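Local coordinates for protein putative tRNA (Adenine(37)-N6)-methyltransferase (Pseudomonas aeruginosa, PDB 7BU1) that binds S-adenosylmethionine and probably methylates the threonylcarbamoyl-modified adenosine 37 of tRNA, at residues S12-I17 with T131-I136; E23-P28 with Y209-W214; L64-H69 with I125-G130; Q182-L187 with W214-H219. All coordinates share one frame; numbering follows the deposited sequence.

How the contacts relate
Contacts 1 and 3 belong to the closed beta barrel that carries the S-adenosylmethionine site. Their centres lie about 8 Å apart, and strands 61-67 and 132-138 are neighbours in the barrel. Probable backbone hydrogen bonds, Leu134 N to Leu65 O and Gly130 N to Ile17 O, tie the two. Contact 2 touches contact 3 where Ile27 and the loop 125-130 meet beside the ligand. It also reaches strand 208-213 of the C-terminal sheet, and shares the loop residue Trp214 with contact 4. The centres of contacts 2 and 4 are about 9 Å apart, and an Arg212 to Asp217 salt bridge joins them. Contacts 1, 2 and 3 touch the ligand. Contact 4 does not, with the Leu187 side chain about 12 Å from it.

Contact 1. Residues S12-I17 with T131-I136. With SAM (S-adenosylmethionine), chain D.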
# COMPACT_ATOMS: atom_id res chain seq x y z
N SER B 12 9.68 10.46 11.50
CA SER B 12 9.01 10.84 12.73
C SER B 12 7.51 10.78 12.51
O SER B 12 7.04 11.01 11.39
CB SER B 12 9.43 12.26 13.14
OG SER B 12 9.40 12.42 14.54
N PRO B 13 6.74 10.46 13.55
CA PRO B 13 5.29 10.29 13.35
C PRO B 13 4.63 11.62 13.03
O PRO B 13 4.97 12.66 13.60
CB PRO B 13 4.80 9.74 14.69
CG PRO B 13 6.02 9.34 15.45
CD PRO B 13 7.15 10.17 14.93
N ILE B 14 3.68 11.58 12.09
CA ILE B 14 2.83 12.74 11.86
C ILE B 14 1.65 12.75 12.82
O ILE B 14 0.99 13.80 12.97
CB ILE B 14 2.33 12.79 10.40
CG1 ILE B 14 1.44 11.58 10.10
CG2 ILE B 14 3.50 12.83 9.44
CD1 ILE B 14 0.85 11.60 8.71
N GLY B 15 1.40 11.65 13.51
CA GLY B 15 0.29 11.55 14.43
C GLY B 15 0.26 10.16 15.04
O GLY B 15 1.06 9.29 14.69
N TYR B 16 -0.67 9.98 15.97
CA TYR B 16 -0.82 8.72 16.68
C TYR B 16 -2.27 8.26 16.59
O TYR B 16 -3.20 9.06 16.55
CB TYR B 16 -0.41 8.84 18.15
CG TYR B 16 1.08 8.98 18.34
CD1 TYR B 16 1.69 10.22 18.30
CD2 TYR B 16 1.89 7.86 18.56
CE1 TYR B 16 3.05 10.36 18.47
CE2 TYR B 16 3.26 7.99 18.73
CZ TYR B 16 3.83 9.25 18.69
OH TYR B 16 5.20 9.40 18.85
N ILE B 17 -2.43 6.94 16.57
CA ILE B 17 -3.74 6.32 16.51
C ILE B 17 -4.28 6.20 17.93
O ILE B 17 -3.56 5.79 18.85
CB ILE B 17 -3.66 4.93 15.85
CG1 ILE B 17 -3.51 5.08 14.33
CG2 ILE B 17 -4.90 4.10 16.20
CD1 ILE B 17 -4.67 5.80 13.68
N THR B 131 -0.74 3.73 17.95
CA THR B 131 0.13 3.43 16.83
C THR B 131 0.67 4.71 16.21
O THR B 131 -0.11 5.59 15.83
CB THR B 131 -0.63 2.63 15.77
OG1 THR B 131 -1.03 1.37 16.31
CG2 THR B 131 0.23 2.41 14.55
N PRO B 132 1.99 4.85 16.08
CA PRO B 132 2.55 6.04 15.42
C PRO B 132 2.41 5.92 13.91
O PRO B 132 2.78 4.91 13.32
CB PRO B 132 4.03 6.03 15.85
CG PRO B 132 4.14 5.00 16.96
CD PRO B 132 3.03 4.02 16.71
N VAL B 133 1.84 6.96 13.29
CA VAL B 133 1.59 6.97 11.85
C VAL B 133 2.61 7.87 11.15
O VAL B 133 2.78 9.04 11.52
CB VAL B 133 0.15 7.39 11.53
CG1 VAL B 133 -0.07 7.44 10.03
CG2 VAL B 133 -0.82 6.41 12.16
N LEU B 134 3.26 7.33 10.12
CA LEU B 134 4.27 8.07 9.38
C LEU B 134 3.71 8.82 8.18
O LEU B 134 4.34 9.80 7.74
CB LEU B 134 5.37 7.12 8.89
CG LEU B 134 5.99 6.20 9.93
CD1 LEU B 134 7.00 5.27 9.27
CD2 LEU B 134 6.63 7.00 11.06
N ASP B 135 2.58 8.40 7.63
CA ASP B 135 2.10 8.95 6.37
C ASP B 135 0.63 8.62 6.17
O ASP B 135 0.13 7.61 6.67
CB ASP B 135 2.93 8.40 5.20
CG ASP B 135 2.71 9.17 3.90
OD1 ASP B 135 1.84 10.06 3.85
OD2 ASP B 135 3.40 8.87 2.91
N ILE B 136 -0.06 9.49 5.43
CA ILE B 136 -1.42 9.27 4.97
C ILE B 136 -1.40 9.37 3.45
O ILE B 136 -0.88 10.34 2.91
CB ILE B 136 -2.42 10.29 5.54
CG1 ILE B 136 -2.48 10.23 7.06
CG2 ILE B 136 -3.81 10.08 4.93
CD1 ILE B 136 -2.92 11.56 7.67
N SAM D . -2.44 -4.45 7.41
CA SAM D . -1.17 -4.24 8.12
C SAM D . 0.01 -4.53 7.18
O SAM D . 1.07 -3.90 7.39
OXT SAM D . -0.17 -5.34 6.25
CB SAM D . -1.06 -5.11 9.38
CG SAM D . -1.05 -6.60 9.02
SD SAM D . -0.79 -7.61 10.52
CE SAM D . -0.62 -9.31 10.05
C5' SAM D . -2.24 -7.51 11.62
C4' SAM D . -1.75 -7.26 13.04
O4' SAM D . -1.18 -5.96 13.08
C3' SAM D . -2.93 -7.01 13.92
O3' SAM D . -3.59 -8.21 14.28
C2' SAM D . -2.28 -6.36 15.11
O2' SAM D . -2.00 -7.31 16.13
C1' SAM D . -0.96 -5.88 14.50
N9 SAM D . -0.64 -4.52 14.92
C8 SAM D . -1.43 -3.47 14.72
N7 SAM D . -0.83 -2.41 15.25
C5 SAM D . 0.33 -2.81 15.77
C6 SAM D . 1.29 -2.13 16.40
N6 SAM D . 1.10 -0.82 16.55
N1 SAM D . 2.40 -2.74 16.85
C2 SAM D . 2.54 -4.12 16.65
N3 SAM D . 1.51 -4.80 15.99
C4 SAM D . 0.44 -4.12 15.57
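Val133 is gripped at both backbone N and O by Gly15 and Ile14. Its N gives a hydrogen bond to Gly15 O at 2.8 Å, almost straight (175°), and its O takes the N-H of Ile14. Thr131 O takes that of Ile17, the third such bond. Ile14 and Gly15 both face Val133, a classic beta bulge. Tyr16 and Pro132 form an antiparallel non-hydrogen-bonded pair. Thr131 OG1 also accepts a hydrogen bond from the adenine N6 of S-adenosylmethionine at 3.1 Å, and is held by Leu128 O as well.

On one face, Pro132 CB sits 3.6 Å from Tyr16 CE2 and also meets Pro13 CG, the two prolines lying side by side. On the other, Ile17 CG1 touches Val133 CG2 at 3.7 Å. Ile14 holds CG1 between its backbone N and carbonyl carbon (chi1 64°) and runs on extended, which brings CD1 to 3.9 Å from Ile136 CD1.

Asp135 turns away to Lys137 and to Arg101 of the second subunit. Phe94 of that subunit packs on Ile14 and Ile136. Strand 61-67 pairs with 132-138 on its other side, and strand 38-43 borders 15-19. Leu41 from 38-43 packs on Ile17, Val133 and Ile136 inside the barrel.

Contact 2. Residues E23-P28 with Y209-W214. With SAM (S-adenosylmethionine), chain D.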
# COMPACT_ATOMS: atom_id res chain seq x y z
N GLU B 23 -5.26 -4.65 22.64
CA GLU B 23 -4.40 -5.83 22.57
C GLU B 23 -4.41 -6.38 21.16
O GLU B 23 -5.40 -6.25 20.43
CB GLU B 23 -4.85 -6.97 23.50
CG GLU B 23 -5.44 -6.57 24.82
CD GLU B 23 -6.15 -7.73 25.47
OE1 GLU B 23 -7.39 -7.81 25.34
OE2 GLU B 23 -5.46 -8.58 26.08
N LYS B 24 -3.30 -7.02 20.78
CA LYS B 24 -3.19 -7.58 19.44
C LYS B 24 -4.12 -8.78 19.23
O LYS B 24 -4.43 -9.10 18.08
CB LYS B 24 -1.74 -7.98 19.17
N PHE B 25 -4.58 -9.42 20.31
CA PHE B 25 -5.25 -10.72 20.22
C PHE B 25 -6.46 -10.72 19.31
O PHE B 25 -6.43 -11.32 18.23
CB PHE B 25 -5.67 -11.23 21.61
CG PHE B 25 -6.61 -12.42 21.56
CD1 PHE B 25 -6.18 -13.64 21.07
CD2 PHE B 25 -7.93 -12.31 21.99
CE1 PHE B 25 -7.04 -14.74 21.01
CE2 PHE B 25 -8.80 -13.39 21.93
CZ PHE B 25 -8.35 -14.60 21.44
N ALA B 26 -7.54 -10.05 19.70
CA ALA B 26 -8.76 -10.12 18.91
C ALA B 26 -8.80 -9.11 17.76
O ALA B 26 -9.88 -8.87 17.21
CB ALA B 26 -9.99 -9.94 19.81
N ILE B 27 -7.67 -8.54 17.36
CA ILE B 27 -7.69 -7.63 16.21
C ILE B 27 -7.92 -8.41 14.93
O ILE B 27 -7.23 -9.41 14.67
CB ILE B 27 -6.41 -6.83 16.14
CG1 ILE B 27 -6.31 -5.90 17.34
CG2 ILE B 27 -6.41 -6.02 14.85
CD1 ILE B 27 -5.11 -4.98 17.29
N PRO B 28 -8.89 -8.00 14.11
CA PRO B 28 -9.27 -8.78 12.94
C PRO B 28 -8.17 -9.00 11.92
O PRO B 28 -7.24 -8.20 11.76
CB PRO B 28 -10.43 -7.97 12.35
CG PRO B 28 -11.06 -7.35 13.54
CD PRO B 28 -9.92 -6.99 14.45
N TYR B 209 -13.35 -16.54 27.44
CA TYR B 209 -12.15 -15.84 27.01
C TYR B 209 -12.38 -14.35 27.18
O TYR B 209 -13.48 -13.93 27.53
CB TYR B 209 -11.85 -16.27 25.58
CG TYR B 209 -11.56 -17.77 25.42
CD1 TYR B 209 -10.25 -18.22 25.47
CD2 TYR B 209 -12.57 -18.73 25.22
CE1 TYR B 209 -9.93 -19.54 25.30
CE2 TYR B 209 -12.24 -20.09 25.05
CZ TYR B 209 -10.91 -20.48 25.09
OH TYR B 209 -10.52 -21.79 24.93
N GLY B 210 -11.35 -13.53 27.08
CA GLY B 210 -11.62 -12.12 27.27
C GLY B 210 -10.75 -11.29 26.37
O GLY B 210 -9.72 -11.75 25.87
N VAL B 211 -11.21 -10.08 26.12
CA VAL B 211 -10.44 -9.12 25.35
C VAL B 211 -10.82 -7.76 25.88
O VAL B 211 -11.95 -7.54 26.32
CB VAL B 211 -10.73 -9.25 23.84
CG1 VAL B 211 -12.15 -8.81 23.54
CG2 VAL B 211 -9.74 -8.43 23.03
N ARG B 212 -9.86 -6.85 25.87
CA ARG B 212 -10.14 -5.47 26.20
C ARG B 212 -10.46 -4.72 24.91
O ARG B 212 -9.68 -4.77 23.96
CB ARG B 212 -8.95 -4.84 26.92
CG ARG B 212 -9.25 -3.48 27.51
CD ARG B 212 -8.23 -3.12 28.57
NE ARG B 212 -8.79 -2.19 29.55
CZ ARG B 212 -9.38 -2.56 30.68
NH1 ARG B 212 -9.51 -3.85 30.98
NH2 ARG B 212 -9.85 -1.64 31.51
N LEU B 213 -11.63 -4.07 24.87
CA LEU B 213 -12.00 -3.18 23.78
C LEU B 213 -12.45 -1.85 24.39
O LEU B 213 -13.33 -1.84 25.25
CB LEU B 213 -13.13 -3.77 22.93
CG LEU B 213 -12.80 -5.03 22.12
CD1 LEU B 213 -14.10 -5.74 21.68
CD2 LEU B 213 -11.92 -4.70 20.91
N TRP B 214 -11.87 -0.75 23.91
CA TRP B 214 -12.08 0.59 24.50
C TRP B 214 -11.68 0.47 25.97
O TRP B 214 -10.57 -0.00 26.25
CB TRP B 214 -13.51 1.08 24.26
CG TRP B 214 -13.95 1.16 22.82
CD1 TRP B 214 -14.90 0.37 22.21
CD2 TRP B 214 -13.51 2.10 21.83
NE1 TRP B 214 -15.05 0.77 20.90
CE2 TRP B 214 -14.21 1.82 20.64
CE3 TRP B 214 -12.58 3.14 21.84
CZ2 TRP B 214 -14.00 2.54 19.46
CZ3 TRP B 214 -12.37 3.87 20.66
CH2 TRP B 214 -13.09 3.57 19.49
N SAM D . -2.44 -4.45 7.41
CA SAM D . -1.17 -4.24 8.12
C SAM D . 0.01 -4.53 7.18
O SAM D . 1.07 -3.90 7.39
OXT SAM D . -0.17 -5.34 6.25
CB SAM D . -1.06 -5.11 9.38
CG SAM D . -1.05 -6.60 9.02
SD SAM D . -0.79 -7.61 10.52
CE SAM D . -0.62 -9.31 10.05
C5' SAM D . -2.24 -7.51 11.62
C4' SAM D . -1.75 -7.26 13.04
O4' SAM D . -1.18 -5.96 13.08
C3' SAM D . -2.93 -7.01 13.92
O3' SAM D . -3.59 -8.21 14.28
C2' SAM D . -2.28 -6.36 15.11
O2' SAM D . -2.00 -7.31 16.13
C1' SAM D . -0.96 -5.88 14.50
N9 SAM D . -0.64 -4.52 14.92
C8 SAM D . -1.43 -3.47 14.72
N7 SAM D . -0.83 -2.41 15.25
C5 SAM D . 0.33 -2.81 15.77
C6 SAM D . 1.29 -2.13 16.40
N6 SAM D . 1.10 -0.82 16.55
N1 SAM D . 2.40 -2.74 16.85
C2 SAM D . 2.54 -4.12 16.65
N3 SAM D . 1.51 -4.80 15.99
C4 SAM D . 0.44 -4.12 15.57
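The Phe25 ring meets Val211 at its edge, with CD2 4.4 Å from Val211 CG2, a loose approach near the ring plane. Trp220 of strand 216-224 also touches Phe25. The other flat group, the carboxylate of Glu23, does the polar work. Its OE1 accepts the N-H of Arg212 at 2.7 Å, nearly straight at 171°. The donor comes to the anti side of OE1, 27° out of the carboxylate plane. The same oxygen lies 3.4 Å from Val211 CG2.

Val211 CG2 is the centre of the apolar contact. It stands anti to its own backbone N, and this branch reaches both the Phe25 edge and Ala26 CB, 3.6 Å away. The guanidinium of Arg212 leads away from the loop to a salt bridge with Asp217.

Lys24 to Ile27 make a type I beta turn, with a weak Ile27 N to Lys24 O bond. The turn places Lys24 CB, the last modelled atom of that side chain, 3.1 Å from O2' of S-adenosylmethionine. Ile27 CG2 is 3.6 Å from O3' of the ligand. The loop therefore lies between the cofactor ribose and strand 208-213, an outermost strand of the C-terminal sheet. It is an interdomain contact, joining the edge of the cofactor pocket to the TrmO C-terminal domain.

Contact 3. Residues L64-H69 with I125-G130; sequences LLFLFH and IDLLDG. With SAM (S-adenosylmethionine), chain D.
Phe66 and Leu127 meet through different chi1 wells. Phe66 holds CG between its backbone N and carbonyl carbon (60°), which swings the ring toward the loop 125-130. Leu127 keeps CG beside its backbone N (-51°) and delivers CD2 onto one face of that ring. CD2 is 3.8 Å from the ring centroid and 25° off the normal, a CH-pi contact shifted toward the rim. The other branch, Leu127 CD1, meets Leu64 CD1 at 3.8 Å.

At the far end, one face of the His69 imidazole lies against Gly130 O, which is 3.2 Å from CE1. NE2 is equally near, but the angle is too poor for a hydrogen bond.

S-adenosylmethionine lies between the two segments. Its amino N gives a hydrogen bond to Asp126 OD2 at 2.8 Å, while OD1 of that residue is held by Ser108. Leu128 packs its side chain on the adenine, and Phe68 CD1 is 3.5 Å from N3 of the ligand. His69 ND1 is 3.0 Å from the ligand N6.

Strand 61-67 runs between 105-116 and 132-138 in the barrel. Ser108 and Ile17, from 105-116 and 15-19, also pack on Leu127.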
# COMPACT_ATOMS: atom_id res chain seq x y z
N LEU B 64 -2.52 4.11 5.49
CA LEU B 64 -1.69 4.60 6.58
C LEU B 64 -0.43 3.75 6.61
O LEU B 64 -0.50 2.52 6.71
CB LEU B 64 -2.42 4.53 7.92
CG LEU B 64 -3.76 5.26 8.08
CD1 LEU B 64 -4.32 5.04 9.49
CD2 LEU B 64 -3.66 6.76 7.75
N LEU B 65 0.72 4.40 6.46
CA LEU B 65 2.00 3.79 6.78
C LEU B 65 2.30 4.09 8.23
O LEU B 65 2.21 5.26 8.66
CB LEU B 65 3.11 4.32 5.87
CG LEU B 65 2.92 4.14 4.37
CD1 LEU B 65 4.13 4.63 3.63
CD2 LEU B 65 2.65 2.69 4.05
N PHE B 66 2.63 3.06 9.01
CA PHE B 66 2.78 3.22 10.45
C PHE B 66 3.93 2.37 10.97
O PHE B 66 4.49 1.53 10.27
CB PHE B 66 1.47 2.87 11.17
CG PHE B 66 1.01 1.46 10.94
CD1 PHE B 66 0.26 1.13 9.81
CD2 PHE B 66 1.30 0.46 11.85
CE1 PHE B 66 -0.19 -0.17 9.60
CE2 PHE B 66 0.85 -0.85 11.65
CZ PHE B 66 0.11 -1.16 10.52
N LEU B 67 4.26 2.59 12.24
CA LEU B 67 5.28 1.81 12.93
C LEU B 67 4.62 0.77 13.82
O LEU B 67 3.71 1.10 14.59
CB LEU B 67 6.17 2.72 13.77
CG LEU B 67 7.11 3.66 13.04
CD1 LEU B 67 7.95 4.41 14.05
CD2 LEU B 67 7.97 2.87 12.06
N PHE B 68 5.09 -0.47 13.72
CA PHE B 68 4.66 -1.58 14.59
C PHE B 68 5.35 -1.42 15.94
O PHE B 68 6.25 -2.18 16.31
CB PHE B 68 5.03 -2.92 13.98
CG PHE B 68 4.21 -3.33 12.79
CD1 PHE B 68 2.87 -3.65 12.92
CD2 PHE B 68 4.81 -3.44 11.54
CE1 PHE B 68 2.13 -4.05 11.82
CE2 PHE B 68 4.07 -3.83 10.44
CZ PHE B 68 2.73 -4.14 10.58
N HIS B 69 4.90 -0.43 16.71
CA HIS B 69 5.63 -0.09 17.93
C HIS B 69 5.53 -1.17 19.00
O HIS B 69 6.39 -1.21 19.88
CB HIS B 69 5.15 1.26 18.48
CG HIS B 69 3.76 1.23 19.05
ND1 HIS B 69 2.64 1.02 18.27
CD2 HIS B 69 3.31 1.39 20.32
CE1 HIS B 69 1.56 1.05 19.04
NE2 HIS B 69 1.94 1.28 20.28
N ILE B 125 -10.40 -0.48 11.03
CA ILE B 125 -8.97 -0.44 11.28
C ILE B 125 -8.49 -1.77 11.86
O ILE B 125 -9.23 -2.51 12.51
CB ILE B 125 -8.61 0.72 12.23
CG1 ILE B 125 -9.19 0.45 13.62
CG2 ILE B 125 -9.11 2.04 11.68
CD1 ILE B 125 -8.80 1.47 14.65
N ASP B 126 -7.20 -2.03 11.67
CA ASP B 126 -6.52 -3.18 12.27
C ASP B 126 -5.35 -2.71 13.13
O ASP B 126 -4.38 -3.44 13.31
CB ASP B 126 -6.05 -4.16 11.20
CG ASP B 126 -5.07 -3.53 10.20
OD1 ASP B 126 -5.05 -2.29 10.08
OD2 ASP B 126 -4.31 -4.27 9.54
N LEU B 127 -5.42 -1.49 13.66
CA LEU B 127 -4.29 -0.83 14.30
C LEU B 127 -4.46 -0.78 15.81
O LEU B 127 -5.54 -0.45 16.31
CB LEU B 127 -4.12 0.59 13.77
CG LEU B 127 -4.08 0.75 12.26
CD1 LEU B 127 -3.67 2.18 11.91
CD2 LEU B 127 -3.12 -0.27 11.65
N LEU B 128 -3.37 -1.06 16.51
CA LEU B 128 -3.36 -0.99 17.96
C LEU B 128 -3.50 0.45 18.44
O LEU B 128 -3.14 1.40 17.75
CB LEU B 128 -2.07 -1.58 18.52
CG LEU B 128 -2.07 -3.04 18.96
CD1 LEU B 128 -0.71 -3.37 19.56
CD2 LEU B 128 -3.19 -3.31 19.96
N ASP B 129 -4.02 0.59 19.65
CA ASP B 129 -4.07 1.91 20.27
C ASP B 129 -2.65 2.42 20.47
O ASP B 129 -1.75 1.67 20.86
CB ASP B 129 -4.80 1.86 21.61
CG ASP B 129 -5.03 3.24 22.18
OD1 ASP B 129 -5.71 4.05 21.53
OD2 ASP B 129 -4.52 3.52 23.28
N GLY B 130 -2.44 3.70 20.18
CA GLY B 130 -1.12 4.29 20.30
C GLY B 130 -0.20 4.04 19.13
O GLY B 130 1.02 4.15 19.28
N SAM D . -2.44 -4.45 7.41
CA SAM D . -1.17 -4.24 8.12
C SAM D . 0.01 -4.53 7.18
O SAM D . 1.07 -3.90 7.39
OXT SAM D . -0.17 -5.34 6.25
CB SAM D . -1.06 -5.11 9.38
CG SAM D . -1.05 -6.60 9.02
SD SAM D . -0.79 -7.61 10.52
CE SAM D . -0.62 -9.31 10.05
C5' SAM D . -2.24 -7.51 11.62
C4' SAM D . -1.75 -7.26 13.04
O4' SAM D . -1.18 -5.96 13.08
C3' SAM D . -2.93 -7.01 13.92
O3' SAM D . -3.59 -8.21 14.28
C2' SAM D . -2.28 -6.36 15.11
O2' SAM D . -2.00 -7.31 16.13
C1' SAM D . -0.96 -5.88 14.50
N9 SAM D . -0.64 -4.52 14.92
C8 SAM D . -1.43 -3.47 14.72
N7 SAM D . -0.83 -2.41 15.25
C5 SAM D . 0.33 -2.81 15.77
C6 SAM D . 1.29 -2.13 16.40
N6 SAM D . 1.10 -0.82 16.55
N1 SAM D . 2.40 -2.74 16.85
C2 SAM D . 2.54 -4.12 16.65
N3 SAM D . 1.51 -4.80 15.99
C4 SAM D . 0.44 -4.12 15.57

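Contact 4. Residues Q182-L187 with W214-H219; sequences QPVAEL and WDLDVH
Gln182, just before helix 184-192, meets Trp214 in the hairpin loop that leads from strand 208-213 into 216-224, and an inverse gamma turn at Pro183, the N-cap, starts the helix. This is helix-on-sheet packing in the TrmO C-terminal domain, with the start of the helix set against the start of the strand.

Trp214 makes the largest contribution. Gln182 lies over one face of its indole, with CG 4.0 Å from the centroid of the six-membered ring and 25° off the normal, a CH-pi contact. The Gln182 chain bends at chi2 (-77°), which lays the amide over the outer part of the same ring. Amide and indole planes are 25° apart. OE1 has a weak hydrogen bond to Arg38 outside the two segments.

Leu187 reaches the indole obliquely, with CD2 3.8 Å from Trp214 NE1. Val184 CG2 stands 4.3 Å from Trp214 CD1. The indole is thus touched by Gln182 and by Val184 and Leu187 of the first helical turn. Leu180 of helix 167-180 also packs on Trp214, and Val233 of strand 227-234 on Leu216. Val184 and Leu216 meet tip to tip: Leu216 CD1 lies 3.9 Å from Val184 CG1 and the same from CG2.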
# COMPACT_ATOMS: atom_id res chain seq x y z
N GLN B 182 -19.94 4.58 20.77
CA GLN B 182 -19.28 3.65 19.87
C GLN B 182 -20.18 2.45 19.63
O GLN B 182 -20.92 2.04 20.53
CB GLN B 182 -17.94 3.17 20.45
CG GLN B 182 -16.97 4.29 20.72
CD GLN B 182 -16.31 4.79 19.45
OE1 GLN B 182 -16.53 4.26 18.37
NE2 GLN B 182 -15.48 5.81 19.59
N PRO B 183 -20.16 1.88 18.43
CA PRO B 183 -20.97 0.68 18.19
C PRO B 183 -20.33 -0.54 18.84
O PRO B 183 -19.76 -1.41 18.17
CB PRO B 183 -21.00 0.59 16.65
CG PRO B 183 -19.77 1.27 16.20
CD PRO B 183 -19.42 2.31 17.23
N VAL B 184 -20.45 -0.61 20.16
CA VAL B 184 -19.78 -1.63 20.95
C VAL B 184 -20.25 -3.03 20.55
O VAL B 184 -19.45 -3.94 20.36
CB VAL B 184 -20.00 -1.36 22.45
CG1 VAL B 184 -19.72 -2.61 23.27
CG2 VAL B 184 -19.13 -0.20 22.92
N ALA B 185 -21.57 -3.20 20.42
CA ALA B 185 -22.12 -4.53 20.13
C ALA B 185 -21.65 -5.04 18.77
O ALA B 185 -21.21 -6.19 18.63
CB ALA B 185 -23.65 -4.49 20.18
N GLU B 186 -21.70 -4.17 17.75
CA GLU B 186 -21.27 -4.58 16.42
C GLU B 186 -19.77 -4.88 16.39
O GLU B 186 -19.34 -5.85 15.75
CB GLU B 186 -21.64 -3.51 15.40
CG GLU B 186 -23.13 -3.22 15.36
CD GLU B 186 -23.53 -2.03 16.22
OE1 GLU B 186 -23.14 -1.96 17.41
OE2 GLU B 186 -24.26 -1.15 15.69
N LEU B 187 -18.96 -4.07 17.09
CA LEU B 187 -17.52 -4.33 17.13
C LEU B 187 -17.24 -5.67 17.79
O LEU B 187 -16.43 -6.46 17.29
CB LEU B 187 -16.79 -3.21 17.87
CG LEU B 187 -15.27 -3.43 18.01
CD1 LEU B 187 -14.61 -3.64 16.66
CD2 LEU B 187 -14.60 -2.29 18.75
N TRP B 214 -11.87 -0.75 23.91
CA TRP B 214 -12.08 0.59 24.50
C TRP B 214 -11.68 0.47 25.97
O TRP B 214 -10.57 -0.00 26.25
CB TRP B 214 -13.51 1.08 24.26
CG TRP B 214 -13.95 1.16 22.82
CD1 TRP B 214 -14.90 0.37 22.21
CD2 TRP B 214 -13.51 2.10 21.83
NE1 TRP B 214 -15.05 0.77 20.90
CE2 TRP B 214 -14.21 1.82 20.64
CE3 TRP B 214 -12.58 3.14 21.84
CZ2 TRP B 214 -14.00 2.54 19.46
CZ3 TRP B 214 -12.37 3.87 20.66
CH2 TRP B 214 -13.09 3.57 19.49
N ASP B 215 -12.53 0.87 26.92
CA ASP B 215 -12.28 0.68 28.34
C ASP B 215 -13.06 -0.51 28.91
O ASP B 215 -13.30 -0.57 30.12
CB ASP B 215 -12.60 1.95 29.12
CG ASP B 215 -14.01 2.45 28.88
OD1 ASP B 215 -14.75 1.83 28.08
OD2 ASP B 215 -14.39 3.48 29.49
N LEU B 216 -13.45 -1.45 28.06
CA LEU B 216 -14.29 -2.57 28.45
C LEU B 216 -13.51 -3.88 28.48
O LEU B 216 -12.53 -4.06 27.76
CB LEU B 216 -15.48 -2.72 27.49
CG LEU B 216 -16.22 -1.42 27.18
CD1 LEU B 216 -17.03 -1.58 25.91
CD2 LEU B 216 -17.09 -1.04 28.36
N ASP B 217 -14.01 -4.80 29.29
CA ASP B 217 -13.58 -6.20 29.29
C ASP B 217 -14.74 -7.02 28.77
O ASP B 217 -15.84 -6.97 29.34
CB ASP B 217 -13.19 -6.67 30.69
CG ASP B 217 -11.98 -5.96 31.23
OD1 ASP B 217 -10.95 -5.93 30.51
OD2 ASP B 217 -12.05 -5.46 32.36
N VAL B 218 -14.53 -7.70 27.65
CA VAL B 218 -15.55 -8.55 27.04
C VAL B 218 -15.18 -10.00 27.28
O VAL B 218 -14.02 -10.40 27.12
CB VAL B 218 -15.69 -8.26 25.54
CG1 VAL B 218 -16.65 -9.24 24.89
CG2 VAL B 218 -16.18 -6.83 25.34
N HIS B 219 -16.17 -10.80 27.68
CA HIS B 219 -15.97 -12.21 27.97
C HIS B 219 -16.91 -13.05 27.10
O HIS B 219 -18.05 -12.65 26.85
CB HIS B 219 -16.20 -12.52 29.44
CG HIS B 219 -15.17 -11.91 30.34
ND1 HIS B 219 -15.47 -10.92 31.25
CD2 HIS B 219 -13.84 -12.13 30.43
CE1 HIS B 219 -14.36 -10.56 31.87
NE2 HIS B 219 -13.36 -11.28 31.40